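Local coordinates for protein alpha-fucosidase (Bifidobacterium bifidum, PDB 2EAE) that is a 1,2-alpha-L-fucosidase whose catalytic part, contained in this chain, hydrolyses alpha-1,2-linked L-fucose from sugar chains, at residues A[130-135]-A[415-420]; A[411-416]-A[760-765]. The protein carries 1 engineered substitution. All coordinates share one frame; numbering follows the deposited sequence.

Overall arrangement
Interactions 1 and 2 lie side by side, their centres about 11 Å apart. They share Gly415 and Ser416. Along the chain the order is 130-135, then the overlapping segments 411-416 and 415-420, then 760-765. Interaction 1 joins a segment in the range of the family 65 N-terminal domain to the catalytic domain. Interaction 2 lies within the catalytic domain. The loop leading to strand 418-419 is therefore held from two directions: by the residues that follow helix 129-132 and by the loop before helix 766-779. Trp414 and His419 of this stretch pack against each other. Both interactions touch the fucose and galactose, so the shared stretch is part of the sugar-binding site.

Interaction 1: A[130-135]-A[415-420]; sequences AEQGNY and GSDFHM. With FUL (beta-L-fucopyranose), chain D; GAL (beta-D-galactopyranose), chain B.
Gly415 meets Asn134 and Tyr135 through its backbone. Its O accepts a hydrogen bond from Tyr135 N (3.1 Å, N-H...O 160°). Packing here is close, with Asn134 CB 3.5 Å from Gly415 CA. Ser416 follows, and its OG lies 3.9 Å from Tyr135 CD2. Tyr135 has CG anti to the backbone N (chi1 -171°), and its ring runs on past the serine; its OH bonds to Ile399 O. Asp417 reaches Gln132 through water. The water accepts from Gln132 NE2 (2.8 Å) and donates to Asp417 OD2 (2.7 Å). Gln132 NE2 also bonds to Glu485. Farther along, His419 turns to the sugars. The fucose C6 sits 3.6 Å above the centre of one ring face, and His419 ND1 is 3.1 Å from fucose O5. The galactose O3 lies at the ring edge. With an alanine in place of His419, the fucose methyl would probably lose the ring face beneath it and a gap would open beside the galactose. Around the contact, strand 418-419 pairs antiparallel with strand 485-486. The Phe418 ring meets those of Trp79 and Tyr446, while residues 133-135 continue from the end of helix 129-132.

Interaction 2: A[411-416]-A[760-765]; sequences NTPWGS and HAPFQI. With FUL (beta-L-fucopyranose), chain D; GLC (alpha-D-glucopyranose), chain C; GAL (beta-D-galactopyranose), chain B.
Trp414 and His760 form an edge-to-face aromatic pair. The Trp414 six-membered ring turns its edge to the histidine face, with centroids 4.7 Å apart and planes at 53°. Its CH2 atom sits over the centre of the imidazole. His760 has CG anti to the backbone N (chi1 -176°), which brings its ring up to the indole.

Apolar packing lies next to this pair. Pro413 CG touches Pro762 CG at 3.9 Å, and Pro762 CD lies 4.1 Å from Trp414 CZ3. The Gln764 chain is bent, and its amide lies across the same end of the indole, with Gln764 CD 3.6 Å from Trp414 CZ3. The peptide bonds before Ala761 and Pro762 are both cis.

Hydrogen bonds run to the sugars and within each loop rather than between the loops. His760 NE2 donates to fucose O3 (2.7 Å). ND1 of the same ring donates to Ala761 O in a bent bond, with the donor well above the carbonyl plane. Together the two bonds limit the rotation of the ring. Trp414 NE1 donates from the indole edge to glucose O4 (2.9 Å), nearly straight at 164°. Gly415 N bonds to Thr412 O, and Ser416 N to Pro413 O, making two overlapping beta turns, with Trp414 at a corner of both.

The fucose methyl rests over one Trp414 face, offset toward its rim, 3.6 Å from C6 to Trp414 CD2, a CH-pi type of contact. His678, Arg677 and Trp722 also bond to this fucose. An aromatic platform beside polar side chains is typical of a sugar-binding pocket. Here it forms part of the fucose site in the family 95 catalytic domain.

Interaction 1: A[130-135]-A[415-420]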
ATOM      1  N   ALA A 130      10.663 -16.367 -16.503  1.00 24.75           N
ATOM      2  CA  ALA A 130       9.782 -17.484 -16.162  1.00 24.92           C
ATOM      3  C   ALA A 130       9.896 -17.861 -14.688  1.00 24.29           C
ATOM      4  O   ALA A 130       8.919 -18.296 -14.088  1.00 25.40           O
ATOM      5  CB  ALA A 130      10.056 -18.711 -17.058  1.00 25.05           C
ATOM      6  N   GLU A 131      11.079 -17.678 -14.128  1.00 25.78           N
ATOM      7  CA  GLU A 131      11.320 -17.914 -12.694  1.00 26.03           C
ATOM      8  C   GLU A 131      10.748 -16.788 -11.854  1.00 25.32           C
ATOM      9  O   GLU A 131      10.243 -17.030 -10.753  1.00 25.52           O
ATOM     10  CB  GLU A 131      12.809 -17.995 -12.391  1.00 25.98           C
ATOM     11  CG  GLU A 131      13.455 -19.337 -12.725  1.00 30.12           C
ATOM     12  CD  GLU A 131      14.877 -19.430 -12.191  1.00 32.24           C
ATOM     13  OE1 GLU A 131      15.497 -18.381 -11.846  1.00 30.58           O
ATOM     14  OE2 GLU A 131      15.372 -20.580 -12.106  1.00 34.50           O
ATOM     15  N   GLN A 132      10.880 -15.563 -12.351  1.00 23.71           N
ATOM     16  CA  GLN A 132      10.294 -14.403 -11.634  1.00 22.80           C
ATOM     17  C   GLN A 132       8.782 -14.548 -11.548  1.00 22.80           C
ATOM     18  O   GLN A 132       8.192 -14.497 -10.452  1.00 21.75           O
ATOM     19  CB  GLN A 132      10.690 -13.074 -12.297  1.00 21.64           C
ATOM     20  CG  GLN A 132      10.142 -11.824 -11.546  1.00 21.97           C
ATOM     21  CD  GLN A 132      10.822 -10.521 -11.959  1.00 22.35           C
ATOM     22  OE1 GLN A 132      11.722 -10.505 -12.808  1.00 24.34           O
ATOM     23  NE2 GLN A 132      10.375  -9.410 -11.364  1.00 18.98           N
ATOM     24  N   GLY A 133       8.145 -14.764 -12.709  1.00 22.92           N
ATOM     25  CA  GLY A 133       6.712 -14.871 -12.774  1.00 22.81           C
ATOM     26  C   GLY A 133       6.016 -13.545 -12.522  1.00 23.07           C
ATOM     27  O   GLY A 133       6.651 -12.482 -12.502  1.00 22.50           O
ATOM     28  N   ASN A 134       4.714 -13.626 -12.320  1.00 23.66           N
ATOM     29  CA  ASN A 134       3.879 -12.471 -12.045  1.00 23.74           C
ATOM     30  C   ASN A 134       2.504 -12.847 -11.531  1.00 23.53           C
ATOM     31  O   ASN A 134       2.135 -14.027 -11.516  1.00 23.99           O
ATOM     32  CB  ASN A 134       3.811 -11.495 -13.246  1.00 24.20           C
ATOM     33  CG  ASN A 134       3.132 -12.087 -14.483  1.00 26.90           C
ATOM     34  OD1 ASN A 134       2.763 -13.277 -14.542  1.00 29.49           O
ATOM     35  ND2 ASN A 134       2.971 -11.246 -15.487  1.00 29.15           N
ATOM     36  N   TYR A 135       1.733 -11.839 -11.126  1.00 22.65           N
ATOM     37  CA  TYR A 135       0.329 -12.044 -10.758  1.00 21.85           C
ATOM     38  C   TYR A 135      -0.528 -12.224 -11.994  1.00 23.45           C
ATOM     39  O   TYR A 135      -0.384 -11.447 -12.958  1.00 24.03           O
ATOM     40  CB  TYR A 135      -0.202 -10.813 -10.038  1.00 22.00           C
ATOM     41  CG  TYR A 135      -1.576 -10.955  -9.414  1.00 19.99           C
ATOM     42  CD1 TYR A 135      -1.879 -12.021  -8.559  1.00 19.72           C
ATOM     43  CD2 TYR A 135      -2.552  -9.980  -9.613  1.00 19.00           C
ATOM     44  CE1 TYR A 135      -3.114 -12.116  -7.959  1.00 19.45           C
ATOM     45  CE2 TYR A 135      -3.791 -10.065  -9.008  1.00 18.45           C
ATOM     46  CZ  TYR A 135      -4.073 -11.135  -8.169  1.00 20.57           C
ATOM     47  OH  TYR A 135      -5.305 -11.219  -7.551  1.00 22.37           O
ATOM     48  N   GLY A 415       4.238  -6.715 -13.747  1.00 20.27           N
ATOM     49  CA  GLY A 415       3.788  -7.970 -13.210  1.00 20.18           C
ATOM     50  C   GLY A 415       2.736  -7.868 -12.139  1.00 20.86           C
ATOM     51  O   GLY A 415       2.433  -8.863 -11.455  1.00 21.66           O
ATOM     52  N   SER A 416       2.143  -6.676 -12.002  1.00 20.58           N
ATOM     53  CA  SER A 416       1.303  -6.363 -10.847  1.00 19.57           C
ATOM     54  C   SER A 416       1.928  -6.917  -9.559  1.00 19.73           C
ATOM     55  O   SER A 416       1.231  -7.557  -8.770  1.00 19.44           O
ATOM     56  CB  SER A 416      -0.098  -6.925 -11.047  1.00 20.15           C
ATOM     57  OG  SER A 416      -0.999  -6.480 -10.034  1.00 19.05           O
ATOM     58  N   ASP A 417       3.226  -6.666  -9.374  1.00 18.65           N
ATOM     59  CA  ASP A 417       4.042  -7.333  -8.365  1.00 19.03           C
ATOM     60  C   ASP A 417       4.084  -6.597  -7.023  1.00 17.43           C
ATOM     61  O   ASP A 417       3.211  -5.818  -6.721  1.00 17.90           O
ATOM     62  CB  ASP A 417       5.477  -7.615  -8.897  1.00 19.14           C
ATOM     63  CG  ASP A 417       6.310  -6.331  -9.191  1.00 21.58           C
ATOM     64  OD1 ASP A 417       5.906  -5.202  -8.817  1.00 19.02           O
ATOM     65  OD2 ASP A 417       7.405  -6.454  -9.805  1.00 23.28           O
ATOM     66  N   PHE A 418       5.102  -6.897  -6.218  1.00 16.89           N
ATOM     67  CA  PHE A 418       5.362  -6.216  -4.954  1.00 17.36           C
ATOM     68  C   PHE A 418       6.592  -5.381  -5.243  1.00 18.48           C
ATOM     69  O   PHE A 418       7.718  -5.925  -5.334  1.00 20.03           O
ATOM     70  CB  PHE A 418       5.605  -7.244  -3.819  1.00 16.61           C
ATOM     71  CG  PHE A 418       4.419  -8.157  -3.608  1.00 17.00           C
ATOM     72  CD1 PHE A 418       3.213  -7.644  -3.090  1.00 20.11           C
ATOM     73  CD2 PHE A 418       4.454  -9.471  -4.043  1.00 19.23           C
ATOM     74  CE1 PHE A 418       2.083  -8.473  -2.934  1.00 18.93           C
ATOM     75  CE2 PHE A 418       3.327 -10.325  -3.892  1.00 18.73           C
ATOM     76  CZ  PHE A 418       2.137  -9.823  -3.347  1.00 17.71           C
ATOM     77  N   HIS A 419       6.374  -4.076  -5.440  1.00 19.69           N
ATOM     78  CA  HIS A 419       7.410  -3.141  -5.879  1.00 18.21           C
ATOM     79  C   HIS A 419       7.814  -2.289  -4.686  1.00 19.12           C
ATOM     80  O   HIS A 419       7.048  -1.414  -4.239  1.00 19.21           O
ATOM     81  CB  HIS A 419       6.891  -2.241  -6.998  1.00 18.85           C
ATOM     82  CG  HIS A 419       7.623  -2.385  -8.295  1.00 19.72           C
ATOM     83  ND1 HIS A 419       8.588  -1.483  -8.719  1.00 21.83           N
ATOM     84  CD2 HIS A 419       7.490  -3.295  -9.287  1.00 16.45           C
ATOM     85  CE1 HIS A 419       9.033  -1.854  -9.906  1.00 14.76           C
ATOM     86  NE2 HIS A 419       8.381  -2.949 -10.275  1.00 21.70           N
ATOM     87  N   MET A 420       9.001  -2.581  -4.160  1.00 18.93           N
ATOM     88  CA  MET A 420       9.406  -2.153  -2.809  1.00 19.90           C
ATOM     89  C   MET A 420      10.332  -0.966  -2.818  1.00 18.86           C
ATOM     90  O   MET A 420      11.032  -0.709  -1.840  1.00 18.49           O
ATOM     91  CB  MET A 420      10.046  -3.314  -2.022  1.00 20.35           C
ATOM     92  CG  MET A 420       9.109  -4.442  -1.638  1.00 23.71           C
ATOM     93  SD  MET A 420       9.579  -5.149  -0.014  1.00 24.61           S
ATOM     94  CE  MET A 420      11.365  -5.347  -0.139  1.00 23.33           C
TER
HETATM   95  C1  FUL D 900       8.841   2.101 -10.131  0.70 23.78           C
HETATM   96  C2  FUL D 900       8.412   3.462 -10.719  0.70 22.67           C
HETATM   97  O2  FUL D 900       9.580   4.169 -11.193  0.70 21.05           O
HETATM   98  C3  FUL D 900       7.365   3.365 -11.853  0.70 21.46           C
HETATM   99  O3  FUL D 900       6.745   4.657 -12.041  0.70 20.45           O
HETATM  100  C4  FUL D 900       6.274   2.344 -11.520  0.70 21.66           C
HETATM  101  O4  FUL D 900       5.582   2.885 -10.389  0.70 19.05           O
HETATM  102  C5  FUL D 900       6.908   1.003 -11.147  0.70 23.09           C
HETATM  103  C6  FUL D 900       5.885  -0.057 -10.739  0.70 22.86           C
HETATM  104  O5  FUL D 900       7.765   1.177 -10.027  0.70 24.90           O
HETATM  105  O1  FUL D 900       9.342   2.216  -8.784  0.70 24.06           O
HETATM  106  C1  GAL B   2      10.557   0.191 -14.844  0.70 17.62           C
HETATM  107  C2  GAL B   2      10.341   0.353 -13.330  0.70 14.48           C
HETATM  108  C3  GAL B   2      11.417  -0.410 -12.541  0.70 14.81           C
HETATM  109  C4  GAL B   2      11.437  -1.873 -13.022  0.70 11.83           C
HETATM  110  C5  GAL B   2      11.662  -1.912 -14.540  0.70 15.98           C
HETATM  111  C6  GAL B   2      11.544  -3.336 -15.041  0.70 17.25           C
HETATM  112  O2  GAL B   2      10.257   1.706 -12.949  0.70 19.63           O
HETATM  113  O3  GAL B   2      11.057  -0.355 -11.183  0.70 11.06           O
HETATM  114  O4  GAL B   2      10.203  -2.479 -12.715  0.70 12.28           O
HETATM  115  O5  GAL B   2      10.633  -1.172 -15.171  0.70 16.46           O
HETATM  116  O6  GAL B   2      12.010  -3.372 -16.383  0.70 23.11           O
HETATM  117  O   HOH W   1       8.319  -8.969  -9.534  1.00 21.71           O

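Interaction 2: A[411-416]-A[760-765]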
ATOM      1  N   ASN A 411       2.829  -9.329 -20.240  1.00 27.52           N
ATOM      2  CA  ASN A 411       1.498  -8.797 -20.539  1.00 28.44           C
ATOM      3  C   ASN A 411       0.948  -7.924 -19.443  1.00 27.39           C
ATOM      4  O   ASN A 411       0.127  -7.081 -19.706  1.00 27.87           O
ATOM      5  CB  ASN A 411       0.513  -9.920 -20.843  1.00 28.66           C
ATOM      6  CG  ASN A 411       0.915 -10.703 -22.091  1.00 32.36           C
ATOM      7  OD1 ASN A 411       0.715 -10.244 -23.216  1.00 35.67           O
ATOM      8  ND2 ASN A 411       1.482 -11.876 -21.889  1.00 32.28           N
ATOM      9  N   THR A 412       1.385  -8.162 -18.213  1.00 26.70           N
ATOM     10  CA  THR A 412       0.895  -7.411 -17.069  1.00 25.07           C
ATOM     11  C   THR A 412       1.936  -6.372 -16.661  1.00 24.98           C
ATOM     12  O   THR A 412       3.126  -6.700 -16.461  1.00 24.87           O
ATOM     13  CB  THR A 412       0.531  -8.353 -15.920  1.00 24.98           C
ATOM     14  OG1 THR A 412      -0.566  -9.172 -16.337  1.00 25.35           O
ATOM     15  CG2 THR A 412       0.098  -7.590 -14.670  1.00 23.77           C
ATOM     16  N   PRO A 413       1.502  -5.108 -16.536  1.00 23.96           N
ATOM     17  CA  PRO A 413       2.475  -4.043 -16.293  1.00 23.26           C
ATOM     18  C   PRO A 413       3.185  -4.248 -14.932  1.00 22.35           C
ATOM     19  O   PRO A 413       2.540  -4.367 -13.892  1.00 22.06           O
ATOM     20  CB  PRO A 413       1.633  -2.772 -16.285  1.00 23.21           C
ATOM     21  CG  PRO A 413       0.248  -3.183 -16.179  1.00 24.28           C
ATOM     22  CD  PRO A 413       0.114  -4.617 -16.562  1.00 24.24           C
ATOM     23  N   TRP A 414       4.503  -4.342 -14.991  1.00 21.41           N
ATOM     24  CA  TRP A 414       5.331  -4.585 -13.811  1.00 21.11           C
ATOM     25  C   TRP A 414       4.886  -5.799 -13.033  1.00 20.68           C
ATOM     26  O   TRP A 414       5.105  -5.909 -11.805  1.00 20.07           O
ATOM     27  CB  TRP A 414       5.378  -3.344 -12.917  1.00 20.12           C
ATOM     28  CG  TRP A 414       5.803  -2.156 -13.636  1.00 21.24           C
ATOM     29  CD1 TRP A 414       7.049  -1.878 -14.073  1.00 19.91           C
ATOM     30  CD2 TRP A 414       4.975  -1.063 -14.036  1.00 20.90           C
ATOM     31  NE1 TRP A 414       7.059  -0.680 -14.733  1.00 20.95           N
ATOM     32  CE2 TRP A 414       5.800  -0.145 -14.702  1.00 20.76           C
ATOM     33  CE3 TRP A 414       3.614  -0.741 -13.836  1.00 21.60           C
ATOM     34  CZ2 TRP A 414       5.313   1.059 -15.225  1.00 22.25           C
ATOM     35  CZ3 TRP A 414       3.131   0.454 -14.343  1.00 19.53           C
ATOM     36  CH2 TRP A 414       3.973   1.344 -15.027  1.00 20.97           C
ATOM     37  N   GLY A 415       4.238  -6.715 -13.747  1.00 20.27           N
ATOM     38  CA  GLY A 415       3.788  -7.970 -13.210  1.00 20.18           C
ATOM     39  C   GLY A 415       2.736  -7.868 -12.139  1.00 20.86           C
ATOM     40  O   GLY A 415       2.433  -8.863 -11.455  1.00 21.66           O
ATOM     41  N   SER A 416       2.143  -6.676 -12.002  1.00 20.58           N
ATOM     42  CA  SER A 416       1.303  -6.363 -10.847  1.00 19.57           C
ATOM     43  C   SER A 416       1.928  -6.917  -9.559  1.00 19.73           C
ATOM     44  O   SER A 416       1.231  -7.557  -8.770  1.00 19.44           O
ATOM     45  CB  SER A 416      -0.098  -6.925 -11.047  1.00 20.15           C
ATOM     46  OG  SER A 416      -0.999  -6.480 -10.034  1.00 19.05           O
ATOM     47  N   HIS A 760      -1.074   5.505 -13.608  1.00 17.41           N
ATOM     48  CA  HIS A 760       0.310   5.875 -13.873  1.00 19.07           C
ATOM     49  C   HIS A 760       0.553   6.739 -15.128  1.00 18.94           C
ATOM     50  O   HIS A 760       1.314   7.691 -15.035  1.00 19.30           O
ATOM     51  CB  HIS A 760       1.132   4.565 -13.921  1.00 18.93           C
ATOM     52  CG  HIS A 760       2.622   4.748 -14.086  1.00 22.37           C
ATOM     53  ND1 HIS A 760       3.217   5.002 -15.307  1.00 23.92           N
ATOM     54  CD2 HIS A 760       3.636   4.594 -13.202  1.00 23.48           C
ATOM     55  CE1 HIS A 760       4.528   5.045 -15.155  1.00 23.90           C
ATOM     56  NE2 HIS A 760       4.809   4.800 -13.886  1.00 21.93           N
ATOM     57  N   ALA A 761      -0.022   6.435 -16.307  1.00 19.34           N
ATOM     58  CA  ALA A 761      -0.887   5.260 -16.586  1.00 19.38           C
ATOM     59  C   ALA A 761      -0.022   4.036 -16.850  1.00 19.73           C
ATOM     60  O   ALA A 761       1.159   4.189 -17.170  1.00 20.07           O
ATOM     61  CB  ALA A 761      -1.750   5.532 -17.824  1.00 19.58           C
ATOM     62  N   PRO A 762      -0.615   2.820 -16.774  1.00 18.77           N
ATOM     63  CA  PRO A 762      -2.028   2.496 -16.521  1.00 18.67           C
ATOM     64  C   PRO A 762      -2.416   2.400 -15.032  1.00 17.93           C
ATOM     65  O   PRO A 762      -1.715   2.941 -14.182  1.00 17.22           O
ATOM     66  CB  PRO A 762      -2.148   1.115 -17.139  1.00 17.96           C
ATOM     67  CG  PRO A 762      -0.803   0.483 -16.832  1.00 18.92           C
ATOM     68  CD  PRO A 762       0.199   1.604 -17.009  1.00 19.36           C
ATOM     69  N   PHE A 763      -3.535   1.762 -14.733  1.00 17.88           N
ATOM     70  CA  PHE A 763      -4.038   1.634 -13.344  1.00 18.45           C
ATOM     71  C   PHE A 763      -2.933   1.086 -12.413  1.00 18.17           C
ATOM     72  O   PHE A 763      -2.267   0.098 -12.733  1.00 18.67           O
ATOM     73  CB  PHE A 763      -5.283   0.728 -13.304  1.00 19.07           C
ATOM     74  CG  PHE A 763      -5.569   0.105 -11.949  1.00 19.30           C
ATOM     75  CD1 PHE A 763      -5.683   0.905 -10.797  1.00 20.17           C
ATOM     76  CD2 PHE A 763      -5.787  -1.255 -11.836  1.00 21.29           C
ATOM     77  CE1 PHE A 763      -5.975   0.311  -9.537  1.00 19.48           C
ATOM     78  CE2 PHE A 763      -6.068  -1.867 -10.572  1.00 20.94           C
ATOM     79  CZ  PHE A 763      -6.174  -1.074  -9.437  1.00 19.89           C
ATOM     80  N   GLN A 764      -2.724   1.776 -11.293  1.00 17.16           N
ATOM     81  CA  GLN A 764      -1.771   1.336 -10.258  1.00 18.40           C
ATOM     82  C   GLN A 764      -2.421   1.827  -8.978  1.00 17.12           C
ATOM     83  O   GLN A 764      -2.737   3.007  -8.864  1.00 17.99           O
ATOM     84  CB  GLN A 764      -0.412   2.032 -10.431  1.00 18.32           C
ATOM     85  CG  GLN A 764       0.380   1.619 -11.679  1.00 20.85           C
ATOM     86  CD  GLN A 764       0.936   0.227 -11.556  1.00 23.36           C
ATOM     87  OE1 GLN A 764       0.362  -0.748 -12.081  1.00 25.64           O
ATOM     88  NE2 GLN A 764       2.027   0.105 -10.819  1.00 23.32           N
ATOM     89  N   ILE A 765      -2.541   0.955  -7.994  1.00 16.71           N
ATOM     90  CA  ILE A 765      -3.407   1.249  -6.833  1.00 16.98           C
ATOM     91  C   ILE A 765      -2.725   2.137  -5.791  1.00 16.89           C
ATOM     92  O   ILE A 765      -3.413   2.747  -5.006  1.00 16.79           O
ATOM     93  CB  ILE A 765      -3.935  -0.039  -6.175  1.00 15.92           C
ATOM     94  CG1 ILE A 765      -5.247   0.227  -5.383  1.00 16.35           C
ATOM     95  CG2 ILE A 765      -2.830  -0.700  -5.346  1.00 15.09           C
ATOM     96  CD1 ILE A 765      -5.899  -1.087  -4.882  1.00 16.51           C
TER
HETATM   97  C1  FUL D 900       8.841   2.101 -10.131  0.70 23.78           C
HETATM   98  C2  FUL D 900       8.412   3.462 -10.719  0.70 22.67           C
HETATM   99  O2  FUL D 900       9.580   4.169 -11.193  0.70 21.05           O
HETATM  100  C3  FUL D 900       7.365   3.365 -11.853  0.70 21.46           C
HETATM  101  O3  FUL D 900       6.745   4.657 -12.041  0.70 20.45           O
HETATM  102  C4  FUL D 900       6.274   2.344 -11.520  0.70 21.66           C
HETATM  103  O4  FUL D 900       5.582   2.885 -10.389  0.70 19.05           O
HETATM  104  C5  FUL D 900       6.908   1.003 -11.147  0.70 23.09           C
HETATM  105  C6  FUL D 900       5.885  -0.057 -10.739  0.70 22.86           C
HETATM  106  O5  FUL D 900       7.765   1.177 -10.027  0.70 24.90           O
HETATM  107  O1  FUL D 900       9.342   2.216  -8.784  0.70 24.06           O
HETATM  108  C1  GLC C   1       9.420   2.647 -19.356  0.70 35.91           C
HETATM  109  C2  GLC C   1       9.369   1.112 -19.268  0.70 33.48           C
HETATM  110  C3  GLC C   1       8.996   0.582 -17.894  0.70 29.66           C
HETATM  111  C4  GLC C   1       9.761   1.331 -16.819  0.70 27.61           C
HETATM  112  C5  GLC C   1       9.288   2.775 -16.899  0.70 31.56           C
HETATM  113  C6  GLC C   1       9.922   3.613 -15.804  0.70 32.54           C
HETATM  114  O1  GLC C   1       8.212   3.182 -19.855  0.70 41.25           O
HETATM  115  O2  GLC C   1       8.441   0.548 -20.165  0.70 32.14           O
HETATM  116  O3  GLC C   1       9.352  -0.771 -17.906  0.70 29.61           O
HETATM  117  O4  GLC C   1       9.485   0.791 -15.539  0.70 19.79           O
HETATM  118  O5  GLC C   1       9.713   3.327 -18.134  0.70 36.39           O
HETATM  119  O6  GLC C   1      11.260   3.846 -16.201  0.70 32.79           O
HETATM  120  C1  GAL B   2      10.557   0.191 -14.844  0.70 17.62           C
HETATM  121  C2  GAL B   2      10.341   0.353 -13.330  0.70 14.48           C
HETATM  122  C3  GAL B   2      11.417  -0.410 -12.541  0.70 14.81           C
HETATM  123  C4  GAL B   2      11.437  -1.873 -13.022  0.70 11.83           C
HETATM  124  C5  GAL B   2      11.662  -1.912 -14.540  0.70 15.98           C
HETATM  125  C6  GAL B   2      11.544  -3.336 -15.041  0.70 17.25           C
HETATM  126  O2  GAL B   2      10.257   1.706 -12.949  0.70 19.63           O
HETATM  127  O3  GAL B   2      11.057  -0.355 -11.183  0.70 11.06           O
HETATM  128  O4  GAL B   2      10.203  -2.479 -12.715  0.70 12.28           O
HETATM  129  O5  GAL B   2      10.633  -1.172 -15.171  0.70 16.46           O
HETATM  130  O6  GAL B   2      12.010  -3.372 -16.383  0.70 23.11           O